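Local coordinates for protein 5-oxoprolinase subunit C (Escherichia coli, PDB 5DUD) that catalyses, as a subunit of 5-oxoprolinase, the cleavage of 5-oxo-L-proline to L-glutamate, coupled to hydrolysis of ATP to ADP and phosphate, at residues 52-57 / 108-113; 178-183 / 255-260; 198-203 / 272-277; 262-267 / 289-294; 27-32 / 246-251. All coordinates share one frame; numbering follows the deposited sequence.

Contact 1. Residues 52-57 / 108-113; sequences ALEITL and GMRSYL
Leu-53, Ile-55 and Leu-57 of segment 52-57 face Leu-113, Ser-111 and Met-109 in an antiparallel pairing whose strand axes, for 52-56 and 110-113, approach to 4.5 Å at 154°. Leu-53/Leu-113 and Ile-55/Ser-111 are hydrogen-bonded pairs with reciprocal N-H to O=C bonds; Glu-54/Tyr-112 and Thr-56/Arg-110 are the non-hydrogen-bonded pairs between and beyond them. Past the last bridge the ladder gains one more bond, Leu-57 N to Met-109 O at 2.8 Å, and a water donates to both Ile-55 O and Met-109 O.

On the face carrying Glu-54, Thr-56, Arg-110 and Tyr-112, the glutamate runs alongside the tyrosine in the same direction. Its CG is anti to the backbone N (chi1 175°) and sits 3.6 Å from Tyr-112 CE2. Tyr-112 OH then donates to Glu-54 OE2 at 2.8 Å, reaching that oxygen from above the carboxylate plane, which is turned 79° from the ring. Thr-56 CG2 lies over one face of the Arg-110 guanidinium. On the face of Leu-53, Ile-55, Ser-111 and Leu-113 the cross-strand contacts are mainly apolar, with Leu-53 CD1 4.3 Å from Leu-113 CD2 and Ile-55 CD1 4.1 Å from Leu-113 CB. At the end of the pairing Met-109, bent at chi2, brings SD to 3.8 Å from Leu-57 CD2.

Further polar partners are Arg-206 for Glu-54, Tyr-10 O for Thr-56 OG1, Ala-270 O for Arg-110 NH1 and Thr-73 O for Ser-111 OG. Strands 52-56 and 110-115 are inner strands of a five-stranded antiparallel sheet: 12-14 flanks 52-56, 68-74 flanks 110-115, and helix 34-44 packs on Ala-52 and Tyr-112.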
# COMPACT_ATOMS: atom_id res chain seq x y z
N ALA A 52 1.75 15.58 -8.70
CA ALA A 52 2.18 15.54 -10.10
C ALA A 52 1.56 14.32 -10.81
O ALA A 52 1.29 13.32 -10.16
CB ALA A 52 3.70 15.48 -10.18
N LEU A 53 1.35 14.41 -12.13
CA LEU A 53 0.73 13.32 -12.88
C LEU A 53 1.66 12.14 -13.10
O LEU A 53 2.72 12.33 -13.68
CB LEU A 53 0.26 13.79 -14.26
CG LEU A 53 -0.75 14.92 -14.30
CD1 LEU A 53 -1.04 15.32 -15.73
CD2 LEU A 53 -2.01 14.53 -13.59
N GLU A 54 1.23 10.92 -12.74
CA GLU A 54 1.97 9.70 -13.07
C GLU A 54 1.41 9.22 -14.40
O GLU A 54 0.19 9.26 -14.57
CB GLU A 54 1.83 8.63 -11.98
CG GLU A 54 2.49 7.31 -12.34
CD GLU A 54 2.56 6.30 -11.21
OE1 GLU A 54 1.71 5.38 -11.17
OE2 GLU A 54 3.47 6.43 -10.35
N ILE A 55 2.27 8.80 -15.35
CA ILE A 55 1.84 8.34 -16.68
C ILE A 55 2.48 6.99 -16.93
O ILE A 55 3.68 6.88 -16.74
CB ILE A 55 2.24 9.35 -17.79
CG1 ILE A 55 1.89 10.82 -17.44
CG2 ILE A 55 1.62 8.97 -19.14
CD1 ILE A 55 2.89 11.81 -17.96
N THR A 56 1.71 5.98 -17.37
CA THR A 56 2.24 4.64 -17.66
C THR A 56 2.25 4.44 -19.17
O THR A 56 1.19 4.49 -19.80
CB THR A 56 1.41 3.57 -16.95
OG1 THR A 56 1.35 3.90 -15.56
CG2 THR A 56 2.00 2.16 -17.14
N LEU A 57 3.45 4.23 -19.75
CA LEU A 57 3.70 4.04 -21.19
C LEU A 57 3.18 5.24 -22.02
O LEU A 57 2.37 5.06 -22.93
CB LEU A 57 3.11 2.71 -21.70
CG LEU A 57 3.84 1.45 -21.24
CD1 LEU A 57 2.94 0.24 -21.32
CD2 LEU A 57 5.09 1.20 -22.06
N GLY A 108 12.02 2.08 -20.42
CA GLY A 108 11.25 2.51 -19.26
C GLY A 108 9.77 2.20 -19.35
O GLY A 108 9.32 1.58 -20.32
N MET A 109 9.01 2.62 -18.34
CA MET A 109 7.56 2.40 -18.25
C MET A 109 6.80 3.65 -17.82
O MET A 109 5.93 4.11 -18.56
CB MET A 109 7.24 1.27 -17.26
CG MET A 109 7.44 -0.11 -17.81
SD MET A 109 6.08 -0.68 -18.87
CE MET A 109 4.76 -0.83 -17.67
N ARG A 110 7.08 4.17 -16.61
CA ARG A 110 6.35 5.32 -16.05
C ARG A 110 7.07 6.67 -16.23
O ARG A 110 8.27 6.77 -16.02
CB ARG A 110 6.04 5.07 -14.57
CG ARG A 110 4.92 4.04 -14.38
CD ARG A 110 5.01 3.23 -13.11
NE ARG A 110 4.07 2.11 -13.12
CZ ARG A 110 4.32 0.87 -13.57
NH1 ARG A 110 5.52 0.56 -14.06
NH2 ARG A 110 3.38 -0.06 -13.52
N SER A 111 6.29 7.71 -16.60
CA SER A 111 6.76 9.09 -16.82
C SER A 111 5.95 10.04 -15.93
O SER A 111 4.78 9.78 -15.68
CB SER A 111 6.61 9.47 -18.29
OG SER A 111 7.30 10.66 -18.62
N TYR A 112 6.57 11.13 -15.47
CA TYR A 112 5.89 12.09 -14.58
C TYR A 112 5.87 13.49 -15.18
O TYR A 112 6.81 13.88 -15.88
CB TYR A 112 6.56 12.10 -13.19
CG TYR A 112 6.50 10.74 -12.54
CD1 TYR A 112 7.39 9.73 -12.91
CD2 TYR A 112 5.50 10.42 -11.63
CE1 TYR A 112 7.27 8.45 -12.39
CE2 TYR A 112 5.39 9.14 -11.09
CZ TYR A 112 6.28 8.16 -11.47
OH TYR A 112 6.21 6.89 -10.94
N LEU A 113 4.79 14.25 -14.93
CA LEU A 113 4.60 15.61 -15.43
C LEU A 113 4.16 16.54 -14.28
O LEU A 113 3.06 16.39 -13.75
CB LEU A 113 3.55 15.61 -16.56
CG LEU A 113 3.11 16.97 -17.11
CD1 LEU A 113 4.31 17.78 -17.57
CD2 LEU A 113 2.13 16.81 -18.24
O HOH W 1 5.23 6.55 -19.40

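Contact 2. Residues 178-183 / 255-260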
# COMPACT_ATOMS: atom_id res chain seq x y z
N PRO A 178 17.59 -10.32 2.99
CA PRO A 178 16.83 -11.54 3.30
C PRO A 178 15.97 -11.48 4.56
O PRO A 178 16.31 -10.78 5.52
CB PRO A 178 17.94 -12.59 3.50
CG PRO A 178 19.13 -11.82 3.92
CD PRO A 178 19.04 -10.52 3.19
N GLY A 179 15.02 -12.41 4.64
CA GLY A 179 14.25 -12.73 5.83
C GLY A 179 13.05 -11.85 6.01
O GLY A 179 12.83 -10.97 5.17
N PRO A 180 12.19 -12.04 7.04
CA PRO A 180 12.15 -12.96 8.20
C PRO A 180 12.06 -14.47 7.90
O PRO A 180 12.67 -15.23 8.64
CB PRO A 180 10.88 -12.50 8.95
CG PRO A 180 10.65 -11.11 8.51
CD PRO A 180 11.09 -11.07 7.09
N GLU A 181 11.32 -14.91 6.85
CA GLU A 181 11.18 -16.35 6.53
C GLU A 181 12.20 -16.84 5.47
O GLU A 181 11.90 -17.76 4.72
CB GLU A 181 9.75 -16.66 6.03
CG GLU A 181 8.66 -16.47 7.07
CD GLU A 181 8.19 -15.05 7.30
OE1 GLU A 181 8.26 -14.24 6.35
OE2 GLU A 181 7.64 -14.76 8.39
N TYR A 182 13.44 -16.32 5.48
CA TYR A 182 14.46 -16.70 4.50
C TYR A 182 15.03 -18.08 4.82
O TYR A 182 15.34 -18.83 3.91
CB TYR A 182 15.59 -15.66 4.47
CG TYR A 182 16.76 -15.96 3.55
CD1 TYR A 182 16.68 -15.70 2.19
CD2 TYR A 182 17.99 -16.35 4.07
CE1 TYR A 182 17.77 -15.90 1.35
CE2 TYR A 182 19.09 -16.56 3.24
CZ TYR A 182 18.97 -16.34 1.88
OH TYR A 182 20.05 -16.51 1.03
N HIS A 183 15.12 -18.42 6.13
CA HIS A 183 15.66 -19.70 6.58
C HIS A 183 14.61 -20.85 6.56
O HIS A 183 14.90 -21.93 7.08
CB HIS A 183 16.31 -19.53 7.96
CG HIS A 183 17.43 -18.53 7.95
ND1 HIS A 183 18.64 -18.80 7.32
CD2 HIS A 183 17.48 -17.27 8.45
CE1 HIS A 183 19.38 -17.71 7.48
NE2 HIS A 183 18.73 -16.77 8.15
N TYR A 255 1.52 -14.52 4.14
CA TYR A 255 2.38 -15.30 3.24
C TYR A 255 3.84 -15.23 3.72
O TYR A 255 4.25 -14.21 4.29
CB TYR A 255 2.29 -14.80 1.79
CG TYR A 255 1.00 -15.14 1.06
CD1 TYR A 255 0.58 -16.46 0.95
CD2 TYR A 255 0.29 -14.18 0.37
CE1 TYR A 255 -0.59 -16.79 0.26
CE2 TYR A 255 -0.87 -14.49 -0.34
CZ TYR A 255 -1.31 -15.80 -0.39
OH TYR A 255 -2.45 -16.11 -1.09
N PRO A 256 4.66 -16.28 3.47
CA PRO A 256 6.06 -16.24 3.93
C PRO A 256 6.90 -15.26 3.10
O PRO A 256 6.91 -15.35 1.88
CB PRO A 256 6.52 -17.69 3.77
CG PRO A 256 5.66 -18.25 2.72
CD PRO A 256 4.34 -17.56 2.82
N ARG A 257 7.58 -14.32 3.79
CA ARG A 257 8.40 -13.26 3.20
C ARG A 257 9.86 -13.71 3.08
O ARG A 257 10.55 -13.84 4.09
CB ARG A 257 8.30 -11.98 4.07
CG ARG A 257 6.87 -11.51 4.35
CD ARG A 257 6.79 -10.63 5.58
NE ARG A 257 6.85 -11.41 6.82
CZ ARG A 257 6.71 -10.92 8.05
NH1 ARG A 257 6.49 -9.62 8.23
NH2 ARG A 257 6.79 -11.72 9.11
N ILE A 258 10.32 -13.96 1.85
CA ILE A 258 11.70 -14.41 1.61
C ILE A 258 12.70 -13.24 1.66
O ILE A 258 13.76 -13.41 2.24
CB ILE A 258 11.84 -15.19 0.28
CG1 ILE A 258 13.20 -15.91 0.22
CG2 ILE A 258 11.66 -14.29 -0.97
CD1 ILE A 258 13.36 -16.83 -0.92
N ALA A 259 12.37 -12.08 1.05
CA ALA A 259 13.28 -10.93 1.02
C ALA A 259 12.53 -9.60 1.03
O ALA A 259 11.31 -9.58 0.87
CB ALA A 259 14.17 -11.01 -0.21
N CYS A 260 13.26 -8.50 1.27
CA CYS A 260 12.70 -7.15 1.28
C CYS A 260 13.62 -6.22 0.51
O CYS A 260 14.80 -6.14 0.84
CB CYS A 260 12.48 -6.66 2.71
SG CYS A 260 11.63 -5.06 2.82
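Pro-180 lays its CG over the centre of one face of the Arg-257 guanidinium, 3.9 Å above the plane, while Glu-181 closes on the edge of the same group. The carboxylate and guanidinium planes differ by only 19°, and the two groups meet in a side-on salt bridge: Arg-257 NE bonds to Glu-181 OE1 and NH2 to OE2, both at 3.2 Å and both on syn lone pairs. The bend in Arg-257 at chi3 (-77°) swings NE off the line of the chain, and Glu-181 is itself bent at chi2. OE1 has a second donor, the backbone Arg-257 N at 2.6 Å, which meets it from above the carboxylate plane. Replacing Glu-181 with an alanine would probably leave Arg-257 N and the NE edge of its guanidinium without these acceptors and free the arginine to turn.

Segment 178-183 continues from the end of strand 173-178, which pairs antiparallel with 257-261 in the mixed sheet of the carboxyltransferase-type domain. Pro-178 and Ala-259 form the non-hydrogen-bonded pair; next, Gly-179 N donates to Ile-258 O at 2.9 Å and, beyond a cis peptide before Pro-180, Glu-181 N donates to Arg-257 O at 3.1 Å. Tyr-182 packs CD1 4.0 Å from Ile-258 CG1, its OH being bonded to Trp-194 of helix 187-195. Arg-257 NH2 also makes a weak hydrogen bond to an aromatic side chain of another protein's chain, and an aromatic side chain of that chain packs on Pro-180.

Contact 3. Residues 198-203 / 272-277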
# COMPACT_ATOMS: atom_id res chain seq x y z
N TRP A 198 14.49 -13.20 -12.75
CA TRP A 198 13.04 -13.22 -12.54
C TRP A 198 12.33 -12.37 -13.60
O TRP A 198 12.59 -11.18 -13.68
CB TRP A 198 12.73 -12.69 -11.14
CG TRP A 198 13.31 -13.58 -10.09
CD1 TRP A 198 14.57 -13.50 -9.55
CD2 TRP A 198 12.77 -14.83 -9.64
NE1 TRP A 198 14.80 -14.57 -8.73
CE2 TRP A 198 13.72 -15.41 -8.77
CE3 TRP A 198 11.56 -15.49 -9.86
CZ2 TRP A 198 13.48 -16.61 -8.11
CZ3 TRP A 198 11.33 -16.70 -9.22
CH2 TRP A 198 12.28 -17.24 -8.35
N GLN A 199 11.45 -12.99 -14.41
CA GLN A 199 10.71 -12.29 -15.46
C GLN A 199 9.45 -11.66 -14.90
O GLN A 199 8.72 -12.32 -14.16
CB GLN A 199 10.37 -13.26 -16.61
CG GLN A 199 10.16 -12.55 -17.96
CD GLN A 199 9.03 -13.11 -18.81
OE1 GLN A 199 8.43 -14.16 -18.52
NE2 GLN A 199 8.74 -12.44 -19.90
N LEU A 200 9.11 -10.44 -15.34
CA LEU A 200 7.89 -9.77 -14.88
C LEU A 200 6.66 -10.35 -15.62
O LEU A 200 6.72 -10.63 -16.82
CB LEU A 200 8.00 -8.25 -15.09
CG LEU A 200 7.07 -7.33 -14.27
CD1 LEU A 200 7.32 -7.45 -12.77
CD2 LEU A 200 7.23 -5.84 -14.68
N SER A 201 5.55 -10.54 -14.88
CA SER A 201 4.31 -11.09 -15.41
C SER A 201 3.29 -9.99 -15.68
O SER A 201 3.29 -8.96 -15.01
CB SER A 201 3.72 -12.10 -14.43
OG SER A 201 3.11 -13.18 -15.11
N SER A 202 2.36 -10.25 -16.62
CA SER A 202 1.27 -9.33 -17.00
C SER A 202 0.32 -8.94 -15.83
O SER A 202 -0.31 -7.89 -15.90
CB SER A 202 0.44 -9.93 -18.13
OG SER A 202 -0.21 -11.12 -17.72
N GLN A 203 0.22 -9.78 -14.78
CA GLN A 203 -0.59 -9.51 -13.58
C GLN A 203 -0.08 -8.30 -12.78
O GLN A 203 -0.87 -7.65 -12.08
CB GLN A 203 -0.61 -10.73 -12.65
CG GLN A 203 -1.58 -11.81 -13.09
CD GLN A 203 -2.98 -11.54 -12.57
OE1 GLN A 203 -3.25 -11.70 -11.37
NE2 GLN A 203 -3.88 -11.09 -13.43
N ILE A 272 10.97 -1.03 -15.02
CA ILE A 272 11.20 -2.32 -15.68
C ILE A 272 10.01 -2.72 -16.58
O ILE A 272 8.91 -2.95 -16.06
CB ILE A 272 11.51 -3.45 -14.65
CG1 ILE A 272 12.95 -3.28 -14.10
CG2 ILE A 272 11.37 -4.85 -15.29
CD1 ILE A 272 13.21 -3.97 -12.78
N PRO A 273 10.22 -2.92 -17.91
CA PRO A 273 9.11 -3.34 -18.78
C PRO A 273 8.52 -4.72 -18.43
O PRO A 273 9.17 -5.53 -17.77
CB PRO A 273 9.74 -3.36 -20.18
CG PRO A 273 10.93 -2.50 -20.09
CD PRO A 273 11.45 -2.68 -18.70
N LEU A 274 7.30 -4.99 -18.91
CA LEU A 274 6.56 -6.23 -18.60
C LEU A 274 7.18 -7.54 -19.19
O LEU A 274 6.73 -8.62 -18.80
CB LEU A 274 5.08 -6.12 -19.03
CG LEU A 274 4.14 -5.57 -17.94
CD1 LEU A 274 2.83 -5.05 -18.52
CD2 LEU A 274 3.87 -6.62 -16.87
N GLY A 275 8.16 -7.44 -20.08
CA GLY A 275 8.85 -8.61 -20.64
C GLY A 275 10.31 -8.76 -20.26
O GLY A 275 10.92 -9.76 -20.65
N GLN A 276 10.91 -7.78 -19.54
CA GLN A 276 12.34 -7.81 -19.18
C GLN A 276 12.59 -8.49 -17.84
O GLN A 276 11.77 -8.38 -16.93
CB GLN A 276 12.90 -6.38 -19.14
CG GLN A 276 12.92 -5.66 -20.50
CD GLN A 276 14.04 -6.15 -21.40
OE1 GLN A 276 15.14 -5.58 -21.41
NE2 GLN A 276 13.79 -7.19 -22.17
N PRO A 277 13.77 -9.15 -17.67
CA PRO A 277 14.07 -9.82 -16.39
C PRO A 277 14.42 -8.85 -15.26
O PRO A 277 14.57 -7.65 -15.48
CB PRO A 277 15.26 -10.72 -16.75
CG PRO A 277 15.93 -10.03 -17.87
CD PRO A 277 14.85 -9.37 -18.66
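Ile-272 meets Leu-200 at the start of a loop that leaves helix 266-271, makes a type I beta turn and enters strand 277-282, antiparallel partner of strand 198-200 in the seven-stranded mixed sheet of the carboxyltransferase-type domain. Ile-272 O lies 3.6 Å from Leu-200 CD2, and Ile-272 CG2 is 4.3 Å from the same methyl. Pro-273, first residue of the turn, presents its carbonyl O to that methyl too, at 3.7 Å. The CB of Leu-200 points toward the loop, and CG is set anti to the backbone N (chi1 -160°).

Leu-274 is solvent-exposed as a whole, yet its side chain folds back obliquely across Leu-200, CD2 to CD2 at 4.1 Å. The same Leu-274 CD2 reaches past it to Ser-202 CA, 3.8 Å away. Gly-275 contributes its carbonyl: Gln-199, bent at chi2, holds NE2 3.5 Å from Gly-275 O. Gln-276 closes the turn through its N, weakly bonded to Pro-273 O at 3.4 Å.

No hydrogen bond joins the two segments, so the evidence for the join is packing and register. Leu-200, one of three buried residues here, rests also on Tyr-209 and Leu-211 of the neighbouring strand 208-212 and on Ile-278. Pro-277, with no N-H to give, pairs with Gln-199 as an antiparallel non-hydrogen-bonded bridge, and its CA makes a C-H...O contact to Trp-198 O at 3.4 Å.

Contact 4. Residues 262-267 / 289-294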
# COMPACT_ATOMS: atom_id res chain seq x y z
N ILE A 262 15.26 -2.77 -0.68
CA ILE A 262 15.60 -1.53 0.04
C ILE A 262 14.94 -0.33 -0.65
O ILE A 262 14.80 -0.32 -1.88
CB ILE A 262 17.14 -1.35 0.21
CG1 ILE A 262 17.90 -1.15 -1.14
CG2 ILE A 262 17.71 -2.52 1.01
CD1 ILE A 262 19.32 -0.70 -1.01
N GLU A 263 14.54 0.67 0.14
CA GLU A 263 13.86 1.88 -0.35
C GLU A 263 14.67 2.65 -1.42
O GLU A 263 14.06 3.27 -2.29
CB GLU A 263 13.54 2.81 0.84
CG GLU A 263 12.65 3.99 0.50
CD GLU A 263 12.10 4.72 1.71
OE1 GLU A 263 12.44 5.91 1.89
OE2 GLU A 263 11.35 4.09 2.50
N ALA A 264 16.02 2.59 -1.37
CA ALA A 264 16.87 3.27 -2.36
C ALA A 264 16.77 2.62 -3.76
O ALA A 264 17.04 3.31 -4.74
CB ALA A 264 18.32 3.26 -1.89
N ASP A 265 16.39 1.33 -3.86
CA ASP A 265 16.28 0.61 -5.14
C ASP A 265 14.82 0.40 -5.60
O ASP A 265 14.62 -0.11 -6.70
CB ASP A 265 17.00 -0.75 -5.05
CG ASP A 265 18.51 -0.62 -5.13
OD1 ASP A 265 19.05 0.39 -4.63
OD2 ASP A 265 19.15 -1.53 -5.70
N MET A 266 13.83 0.79 -4.79
CA MET A 266 12.41 0.65 -5.16
C MET A 266 12.07 1.38 -6.45
O MET A 266 11.19 0.92 -7.18
CB MET A 266 11.49 1.16 -4.04
CG MET A 266 11.33 0.19 -2.88
SD MET A 266 10.47 -1.33 -3.32
CE MET A 266 8.82 -0.72 -3.61
N TYR A 267 12.73 2.53 -6.74
CA TYR A 267 12.45 3.30 -7.95
C TYR A 267 12.81 2.52 -9.23
O TYR A 267 12.19 2.77 -10.26
CB TYR A 267 13.17 4.67 -7.93
CG TYR A 267 14.64 4.68 -8.30
CD1 TYR A 267 15.04 4.89 -9.61
CD2 TYR A 267 15.62 4.64 -7.32
CE1 TYR A 267 16.38 4.95 -9.96
CE2 TYR A 267 16.98 4.72 -7.65
CZ TYR A 267 17.35 4.89 -8.97
OH TYR A 267 18.69 4.94 -9.29
N LEU A 289 21.20 1.15 4.57
CA LEU A 289 21.02 2.43 5.26
C LEU A 289 21.86 3.55 4.63
O LEU A 289 21.37 4.67 4.55
CB LEU A 289 21.36 2.30 6.75
CG LEU A 289 20.35 1.50 7.58
CD1 LEU A 289 20.99 0.97 8.86
CD2 LEU A 289 19.07 2.29 7.85
N LYS A 290 23.10 3.25 4.19
CA LYS A 290 23.95 4.25 3.53
C LYS A 290 23.36 4.60 2.16
O LYS A 290 23.39 5.76 1.77
CB LYS A 290 25.40 3.75 3.38
N ALA A 291 22.80 3.59 1.45
CA ALA A 291 22.15 3.80 0.15
C ALA A 291 20.88 4.64 0.30
O ALA A 291 20.56 5.43 -0.59
CB ALA A 291 21.81 2.46 -0.49
N ARG A 292 20.15 4.47 1.43
CA ARG A 292 18.94 5.25 1.73
C ARG A 292 19.32 6.70 2.03
O ARG A 292 18.61 7.61 1.61
CB ARG A 292 18.17 4.64 2.91
CG ARG A 292 16.69 5.03 2.94
CD ARG A 292 16.22 5.45 4.32
NE ARG A 292 14.75 5.44 4.42
CZ ARG A 292 14.05 5.95 5.43
NH1 ARG A 292 14.66 6.55 6.45
NH2 ARG A 292 12.72 5.88 5.41
N GLN A 293 20.44 6.91 2.76
CA GLN A 293 20.94 8.25 3.06
C GLN A 293 21.36 8.95 1.77
O GLN A 293 20.84 10.01 1.46
CB GLN A 293 22.12 8.22 4.04
CG GLN A 293 21.72 7.98 5.50
CD GLN A 293 22.87 7.58 6.41
OE1 GLN A 293 22.68 6.81 7.35
NE2 GLN A 293 24.09 8.08 6.19
N ASP A 294 22.25 8.31 0.98
CA ASP A 294 22.75 8.84 -0.30
C ASP A 294 21.62 9.37 -1.20
O ASP A 294 21.80 10.41 -1.84
CB ASP A 294 23.55 7.76 -1.07
CG ASP A 294 24.90 7.41 -0.47
OD1 ASP A 294 25.29 8.02 0.55
OD2 ASP A 294 25.56 6.49 -1.01
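Glu-263 and Arg-292 reach toward one another obliquely, their carboxylate and guanidinium planes 57° apart, where the loop leading into helix 266-271 packs against the long C-terminal helix 285-302. The glutamate starts with CG anti to the backbone N (chi1 -171°) and stays extended, whereas the arginine is bent at chi2 (-134°). The two groups form a salt bridge with a single weak hydrogen bond, Arg-292 NE to Glu-263 OE1 at 3.5 Å, rather than a paired, coplanar grip. A leucine in place of Arg-292 would probably leave the Glu-263 carboxylate without this cationic mate.

Behind the charged pair the packing is apolar and close to the helix backbone. Ala-264 points CB at the helix, 3.4 Å from Ala-291 O. Arg-175 of strand 173-178 touches both Ile-262 and Ala-291 and forms a salt bridge with Asp-265. A chain of another protein also reaches this surface, an acidic side chain there accepting from Glu-263 N. Ala-291 CB meets two apolar groups of the loop, 3.8 Å from Ala-264 CB and 4.1 Å from Ile-262 CD1.

Contact 5. Residues 27-32 / 246-251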
# COMPACT_ATOMS: atom_id res chain seq x y z
N SER A 27 -3.49 2.05 2.20
CA SER A 27 -2.19 2.02 1.53
C SER A 27 -1.70 3.45 1.32
O SER A 27 -2.53 4.33 1.06
CB SER A 27 -2.31 1.28 0.19
OG SER A 27 -3.07 0.09 0.32
N HIS A 28 -0.39 3.70 1.47
CA HIS A 28 0.17 5.06 1.35
C HIS A 28 0.15 5.56 -0.10
O HIS A 28 0.05 6.77 -0.31
CB HIS A 28 1.59 5.14 1.95
CG HIS A 28 2.68 4.68 1.04
ND1 HIS A 28 3.64 5.56 0.57
CD2 HIS A 28 2.94 3.45 0.53
CE1 HIS A 28 4.46 4.84 -0.19
NE2 HIS A 28 4.07 3.57 -0.25
N CYS A 29 0.23 4.65 -1.10
CA CYS A 29 0.20 4.97 -2.53
C CYS A 29 1.33 5.98 -2.89
O CYS A 29 2.44 5.82 -2.38
CB CYS A 29 -1.18 5.47 -2.95
SG CYS A 29 -2.55 4.38 -2.46
N GLY A 30 1.08 6.96 -3.75
CA GLY A 30 2.10 7.91 -4.17
C GLY A 30 2.81 7.37 -5.39
O GLY A 30 2.46 6.30 -5.89
N ALA A 31 3.79 8.12 -5.90
CA ALA A 31 4.52 7.71 -7.11
C ALA A 31 5.34 6.44 -6.87
O ALA A 31 5.98 6.30 -5.83
CB ALA A 31 5.43 8.83 -7.59
N LEU A 32 5.29 5.52 -7.84
CA LEU A 32 6.07 4.28 -7.81
C LEU A 32 7.56 4.65 -7.89
O LEU A 32 8.36 4.17 -7.09
CB LEU A 32 5.65 3.35 -8.98
CG LEU A 32 4.76 2.14 -8.62
CD1 LEU A 32 3.63 2.52 -7.68
CD2 LEU A 32 4.20 1.51 -9.88
N MET A 246 4.15 -3.38 -3.87
CA MET A 246 4.47 -2.01 -4.27
C MET A 246 3.67 -1.03 -3.37
O MET A 246 3.37 -1.39 -2.23
CB MET A 246 4.19 -1.81 -5.78
CG MET A 246 4.96 -2.78 -6.68
SD MET A 246 6.76 -2.75 -6.49
CE MET A 246 7.16 -1.19 -7.27
N ASN A 247 3.39 0.21 -3.82
CA ASN A 247 2.77 1.23 -2.98
C ASN A 247 1.28 1.00 -2.65
O ASN A 247 0.91 1.22 -1.50
CB ASN A 247 2.94 2.61 -3.61
CG ASN A 247 4.37 3.02 -3.85
OD1 ASN A 247 5.25 2.19 -4.09
ND2 ASN A 247 4.64 4.32 -3.86
N ASP A 248 0.44 0.56 -3.61
CA ASP A 248 -1.00 0.32 -3.37
C ASP A 248 -1.30 -1.06 -2.73
O ASP A 248 -2.47 -1.37 -2.53
CB ASP A 248 -1.79 0.45 -4.69
CG ASP A 248 -1.91 1.87 -5.19
OD1 ASP A 248 -1.02 2.69 -4.88
OD2 ASP A 248 -2.87 2.15 -5.95
N ALA A 249 -0.27 -1.87 -2.38
CA ALA A 249 -0.43 -3.21 -1.79
C ALA A 249 -1.22 -3.24 -0.48
O ALA A 249 -1.43 -2.21 0.16
CB ALA A 249 0.94 -3.82 -1.53
N GLN A 250 -1.59 -4.46 -0.07
CA GLN A 250 -2.26 -4.75 1.20
C GLN A 250 -1.40 -4.34 2.39
O GLN A 250 -0.19 -4.57 2.35
CB GLN A 250 -2.51 -6.27 1.34
CG GLN A 250 -3.82 -6.77 0.80
CD GLN A 250 -4.06 -8.18 1.30
OE1 GLN A 250 -4.68 -8.40 2.34
NE2 GLN A 250 -3.48 -9.17 0.62
N THR A 251 -2.00 -3.82 3.47
CA THR A 251 -1.22 -3.51 4.67
C THR A 251 -0.93 -4.78 5.51
O THR A 251 0.08 -4.79 6.20
CB THR A 251 -1.92 -2.47 5.52
OG1 THR A 251 -3.17 -2.98 5.95
CG2 THR A 251 -2.11 -1.15 4.79
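Asn-247 points into the curve of segment 27-32, and each atom of its side chain has a neighbour there. CB comes first, 3.5 Å from Cys-29 O. CG, anti to the carbonyl carbon (chi1 -58°), lies 3.7 Å from His-28 NE2; the imidazole crosses the asparagine obliquely with ring and amide planes 26° apart. OD1 is turned to Leu-32, 4.0 Å from its CD1. ND2 carries the polar link: it donates to Cys-29 O at 3.0 Å, from well above the carbonyl plane, and weakly to Ala-31 O at 3.1 Å. One amide nitrogen thus ties two carbonyls on either side of Gly-30, whose phi of 89° and extended psi would press a CB against the preceding carbonyl oxygen.

Neither segment is helix or strand. The first is the connection from strand 12-14 into helix 34-44, the second follows strand 243-245, so the contact joins loops far apart in sequence deep within the carboxyltransferase-type domain. Arg-206 is a shared partner, in a salt bridge with Asp-248 OD1 and a hydrogen bond to Gly-30 O.

At one end Ser-27 OG, beside its own backbone N, donates to Ala-249 O at 2.8 Å from above the carbonyl plane. At the other, Leu-32 CG packs 4.3 Å from Met-246 CE, and Met-246 rests in turn on Met-266 and Leu-269 of helix 266-271.

In the fold
Contacts 1 and 5 are the buried ones and touch: Glu-54 OE2 probably accepts a hydrogen bond from Leu-32 N, and Arg-206 binds residues of both. Contact 1 relies on regular strand pairing, contact 5 on side-chain-to-backbone bonds between irregular loops. Contacts 2, 3 and 4 are only partly buried. Contacts 2 and 3 both reach the same seven-stranded sheet, one through backbone bonds and a bidentate salt bridge, the other through leucine packing without hydrogen bonds. Contact 4, with its weak salt bridge, attaches a helix and touches contact 5 through Met-266 and Met-246. Contact 3 meets contact 1 at Met-109.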